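Local coordinates for protein aminopentol aminotransferase (Sphingopyxis macrogoltabida, PDB 6HBS) that transfers the amino group of hydrolysed fumonisin B1 (aminopentol) to pyruvate, using pyridoxal 5'-phosphate as cofactor, at residues P196-A208 against K337-F349. Residues are numbered along the deposited sequence; the frame is centred on the assembly and turned at random.
Sequences PFRHEVFEDQALA and KQTGPAQMPQIFF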
# COMPACT_ATOMS: atom_id res chain seq x y z
N PRO A 196 -11.66 -14.99 10.53
CA PRO A 196 -12.38 -16.25 10.43
C PRO A 196 -12.02 -17.26 11.52
O PRO A 196 -12.78 -18.19 11.73
CB PRO A 196 -12.03 -16.79 9.04
CG PRO A 196 -10.72 -16.12 8.69
CD PRO A 196 -10.66 -14.82 9.46
N PHE A 197 -10.90 -17.06 12.20
CA PHE A 197 -10.63 -17.68 13.51
C PHE A 197 -9.83 -16.69 14.35
O PHE A 197 -9.44 -15.61 13.84
CB PHE A 197 -9.99 -19.07 13.34
CG PHE A 197 -8.66 -19.14 12.64
CD1 PHE A 197 -8.59 -19.26 11.25
CD2 PHE A 197 -7.48 -19.18 13.38
CE1 PHE A 197 -7.35 -19.37 10.63
CE2 PHE A 197 -6.25 -19.29 12.75
CZ PHE A 197 -6.18 -19.36 11.37
N ARG A 198 -9.58 -17.02 15.62
CA ARG A 198 -8.78 -16.19 16.47
C ARG A 198 -7.30 -16.46 16.17
O ARG A 198 -6.80 -17.59 16.44
CB ARG A 198 -9.07 -16.46 17.95
CG ARG A 198 -8.33 -15.54 18.90
CD ARG A 198 -8.85 -14.11 18.81
NE ARG A 198 -8.23 -13.27 19.81
CZ ARG A 198 -8.55 -12.00 20.02
NH1 ARG A 198 -9.35 -11.36 19.18
NH2 ARG A 198 -8.07 -11.40 21.10
N HIS A 199 -6.62 -15.46 15.60
CA HIS A 199 -5.22 -15.57 15.20
C HIS A 199 -4.47 -14.31 15.62
O HIS A 199 -4.30 -13.37 14.82
CB HIS A 199 -5.06 -15.95 13.71
CG HIS A 199 -5.83 -15.15 12.70
ND1 HIS A 199 -5.75 -13.77 12.60
CD2 HIS A 199 -6.62 -15.55 11.67
CE1 HIS A 199 -6.50 -13.37 11.58
NE2 HIS A 199 -7.03 -14.44 10.98
N GLU A 200 -4.05 -14.27 16.89
CA GLU A 200 -3.37 -13.09 17.44
C GLU A 200 -2.11 -13.49 18.19
O GLU A 200 -2.00 -14.61 18.69
CB GLU A 200 -4.32 -12.30 18.35
CG GLU A 200 -5.60 -11.86 17.65
CD GLU A 200 -5.40 -10.95 16.44
OE1 GLU A 200 -6.27 -10.93 15.54
OE2 GLU A 200 -4.39 -10.25 16.42
N VAL A 201 -1.22 -12.50 18.36
CA VAL A 201 0.06 -12.67 19.01
C VAL A 201 -0.11 -12.92 20.51
O VAL A 201 -1.02 -12.42 21.15
CB VAL A 201 1.02 -11.50 18.75
CG1 VAL A 201 1.36 -11.42 17.26
CG2 VAL A 201 0.48 -10.18 19.30
N PHE A 202 0.83 -13.72 21.05
CA PHE A 202 0.93 -14.02 22.48
C PHE A 202 -0.34 -14.67 23.02
O PHE A 202 -0.53 -14.71 24.22
CB PHE A 202 1.26 -12.75 23.28
CG PHE A 202 2.65 -12.22 23.03
CD1 PHE A 202 3.75 -12.83 23.60
CD2 PHE A 202 2.86 -11.14 22.18
CE1 PHE A 202 5.02 -12.34 23.38
CE2 PHE A 202 4.13 -10.66 21.94
CZ PHE A 202 5.21 -11.27 22.53
N GLU A 203 -1.18 -15.23 22.15
CA GLU A 203 -2.44 -15.79 22.58
C GLU A 203 -2.69 -17.08 21.80
O GLU A 203 -2.38 -17.17 20.59
CB GLU A 203 -3.53 -14.73 22.37
CG GLU A 203 -4.93 -15.19 22.75
CD GLU A 203 -6.03 -14.19 22.42
OE1 GLU A 203 -7.20 -14.62 22.27
OE2 GLU A 203 -5.71 -12.99 22.29
N ASP A 204 -3.27 -18.08 22.49
CA ASP A 204 -3.69 -19.33 21.88
C ASP A 204 -4.73 -19.01 20.81
O ASP A 204 -5.53 -18.07 20.95
CB ASP A 204 -4.23 -20.35 22.90
CG ASP A 204 -3.20 -20.84 23.91
OD1 ASP A 204 -2.05 -21.12 23.53
OD2 ASP A 204 -3.54 -20.92 25.11
N GLN A 205 -4.65 -19.76 19.71
CA GLN A 205 -5.60 -19.67 18.62
C GLN A 205 -6.83 -20.53 18.95
O GLN A 205 -6.79 -21.42 19.80
CB GLN A 205 -4.95 -20.06 17.30
CG GLN A 205 -3.82 -19.12 16.94
CD GLN A 205 -3.36 -19.24 15.51
OE1 GLN A 205 -3.27 -18.23 14.81
NE2 GLN A 205 -3.04 -20.46 15.07
N ALA A 206 -7.94 -20.22 18.27
CA ALA A 206 -9.18 -20.92 18.41
C ALA A 206 -9.97 -20.80 17.11
O ALA A 206 -10.05 -19.69 16.54
CB ALA A 206 -9.95 -20.33 19.57
N LEU A 207 -10.58 -21.91 16.69
CA LEU A 207 -11.48 -21.93 15.55
C LEU A 207 -12.74 -21.12 15.87
O LEU A 207 -13.13 -20.97 17.05
CB LEU A 207 -11.84 -23.38 15.23
CG LEU A 207 -10.67 -24.32 14.96
CD1 LEU A 207 -11.18 -25.69 14.54
CD2 LEU A 207 -9.72 -23.78 13.91
N ALA A 208 -13.39 -20.58 14.82
CA ALA A 208 -14.66 -19.85 15.01
C ALA A 208 -15.72 -20.85 15.42
O ALA A 208 -15.76 -21.97 14.87
CB ALA A 208 -15.10 -19.11 13.77
N LYS A 337 1.04 -26.39 23.63
CA LYS A 337 -0.29 -26.02 23.16
C LYS A 337 -0.17 -25.67 21.67
O LYS A 337 0.30 -24.59 21.32
CB LYS A 337 -0.83 -24.82 23.95
CG LYS A 337 -0.96 -25.02 25.45
CD LYS A 337 -1.50 -23.80 26.20
CE LYS A 337 -0.56 -22.60 26.20
NZ LYS A 337 -1.22 -21.35 26.63
N GLN A 338 -0.53 -26.62 20.81
CA GLN A 338 -0.55 -26.40 19.37
C GLN A 338 -1.99 -26.09 19.00
O GLN A 338 -2.81 -26.96 19.10
CB GLN A 338 -0.06 -27.63 18.61
CG GLN A 338 1.32 -28.09 19.06
CD GLN A 338 1.84 -29.12 18.10
OE1 GLN A 338 2.21 -28.82 16.96
NE2 GLN A 338 1.81 -30.38 18.53
N THR A 339 -2.27 -24.83 18.62
CA THR A 339 -3.63 -24.36 18.48
C THR A 339 -3.85 -23.75 17.10
O THR A 339 -2.91 -23.37 16.41
CB THR A 339 -3.98 -23.36 19.60
OG1 THR A 339 -3.10 -22.23 19.57
CG2 THR A 339 -3.92 -24.02 20.96
N GLY A 340 -5.13 -23.65 16.75
CA GLY A 340 -5.59 -23.29 15.44
C GLY A 340 -5.30 -24.39 14.42
O GLY A 340 -4.77 -25.45 14.74
N PRO A 341 -5.61 -24.13 13.15
CA PRO A 341 -5.41 -25.12 12.10
C PRO A 341 -3.92 -25.50 12.02
O PRO A 341 -3.06 -24.64 12.17
CB PRO A 341 -5.85 -24.40 10.81
CG PRO A 341 -6.59 -23.18 11.29
CD PRO A 341 -5.98 -22.81 12.62
N ALA A 342 -3.63 -26.77 11.74
CA ALA A 342 -2.25 -27.24 11.66
C ALA A 342 -1.48 -26.51 10.55
O ALA A 342 -0.26 -26.38 10.65
CB ALA A 342 -2.20 -28.74 11.42
N GLN A 343 -2.18 -26.04 9.51
CA GLN A 343 -1.53 -25.29 8.38
C GLN A 343 -1.23 -23.81 8.74
O GLN A 343 -0.57 -23.11 7.94
CB GLN A 343 -2.40 -25.39 7.11
CG GLN A 343 -3.75 -24.67 7.16
CD GLN A 343 -4.92 -25.51 7.61
OE1 GLN A 343 -4.76 -26.38 8.45
NE2 GLN A 343 -6.11 -25.26 7.06
N MET A 344 -1.78 -23.30 9.85
CA MET A 344 -1.46 -21.96 10.36
C MET A 344 -1.31 -22.04 11.87
O MET A 344 -2.12 -21.45 12.59
CB MET A 344 -2.55 -20.93 10.04
CG MET A 344 -2.69 -20.65 8.59
SD MET A 344 -3.95 -19.39 8.18
CE MET A 344 -3.60 -18.04 9.30
N PRO A 345 -0.30 -22.77 12.37
CA PRO A 345 -0.28 -23.15 13.78
C PRO A 345 0.34 -22.12 14.71
O PRO A 345 1.27 -21.39 14.34
CB PRO A 345 0.55 -24.46 13.76
CG PRO A 345 1.54 -24.24 12.64
CD PRO A 345 0.79 -23.39 11.61
N GLN A 346 -0.22 -22.05 15.91
CA GLN A 346 0.39 -21.36 17.04
C GLN A 346 0.93 -22.46 17.95
O GLN A 346 0.20 -23.38 18.33
CB GLN A 346 -0.66 -20.50 17.74
CG GLN A 346 -0.14 -19.62 18.86
CD GLN A 346 0.38 -18.30 18.33
OE1 GLN A 346 1.42 -18.27 17.67
NE2 GLN A 346 -0.34 -17.22 18.63
N ILE A 347 2.22 -22.40 18.25
CA ILE A 347 2.91 -23.48 18.97
C ILE A 347 3.59 -22.85 20.19
O ILE A 347 4.64 -22.28 20.10
CB ILE A 347 3.90 -24.21 18.04
CG1 ILE A 347 3.20 -24.79 16.81
CG2 ILE A 347 4.64 -25.29 18.82
CD1 ILE A 347 4.15 -25.40 15.76
N PHE A 348 2.88 -22.92 21.32
CA PHE A 348 3.34 -22.44 22.58
C PHE A 348 3.63 -23.62 23.53
O PHE A 348 3.25 -24.77 23.25
CB PHE A 348 2.25 -21.58 23.23
CG PHE A 348 1.96 -20.23 22.60
CD1 PHE A 348 2.71 -19.73 21.55
CD2 PHE A 348 0.93 -19.45 23.10
CE1 PHE A 348 2.42 -18.48 21.00
CE2 PHE A 348 0.63 -18.22 22.53
CZ PHE A 348 1.39 -17.73 21.49
N PHE A 349 4.29 -23.31 24.65
CA PHE A 349 4.47 -24.25 25.75
C PHE A 349 3.40 -24.05 26.83
O PHE A 349 3.08 -22.92 27.22
CB PHE A 349 5.89 -24.10 26.29
CG PHE A 349 6.93 -24.74 25.41
CD1 PHE A 349 7.36 -24.10 24.26
CD2 PHE A 349 7.47 -25.97 25.73
CE1 PHE A 349 8.29 -24.69 23.41
CE2 PHE A 349 8.40 -26.56 24.88
CZ PHE A 349 8.80 -25.93 23.73
O HOH W 1 -1.07 -22.14 21.14
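Q205 and G340 mark the nearest backbone approach, 4.8 Å between their CA atoms, where 196-208, a loop closed by a short, weakly bonded strand pair, packs on the hairpin 337-349. The Q205 side chain points at the hairpin, extended beyond CG (chi2 -166°). Q205 NE2 gives one proton to M344 O at 2.8 Å, in the carbonyl plane, and the other to T339 O at 3.2 Å, from above that carbonyl's plane. T339 O also accepts from Q346 N. Q205 N donates to T339 OG1 at 2.9 Å. Replacing Q205 by alanine removes the amide; M344 O and T339 O would probably lose this donor, and a gap would be likely to open beside Q346 CB. Q346 answers from the hairpin: its chain bends at chi2 (86°) and NE2 reaches E203 O at 2.8 Å. The F348 ring turns its edge to E203 N. At one end, K337 NZ forms a salt bridge with D204: it lies 2.8 Å from OD2, using the syn lone pair of that oxygen, and makes a weak bond to OD1. A water links D204 OD1, K337 O and T339 OG1. At the other end, P341 CD lies over one face of the F197 ring, a CH-pi contact 3.9 Å from the centroid. H199 CD2 sits over the opposite face. M344 SD meets the ring edge, 5.2 Å from its centroid, a Met-aromatic contact. H199 also touches PLP, and the E200 carboxylate accepts from Y145 N. The contact thus joins a beta hairpin to the strand-closed loop bordering the cofactor pocket of this class-III PLP-dependent aminotransferase.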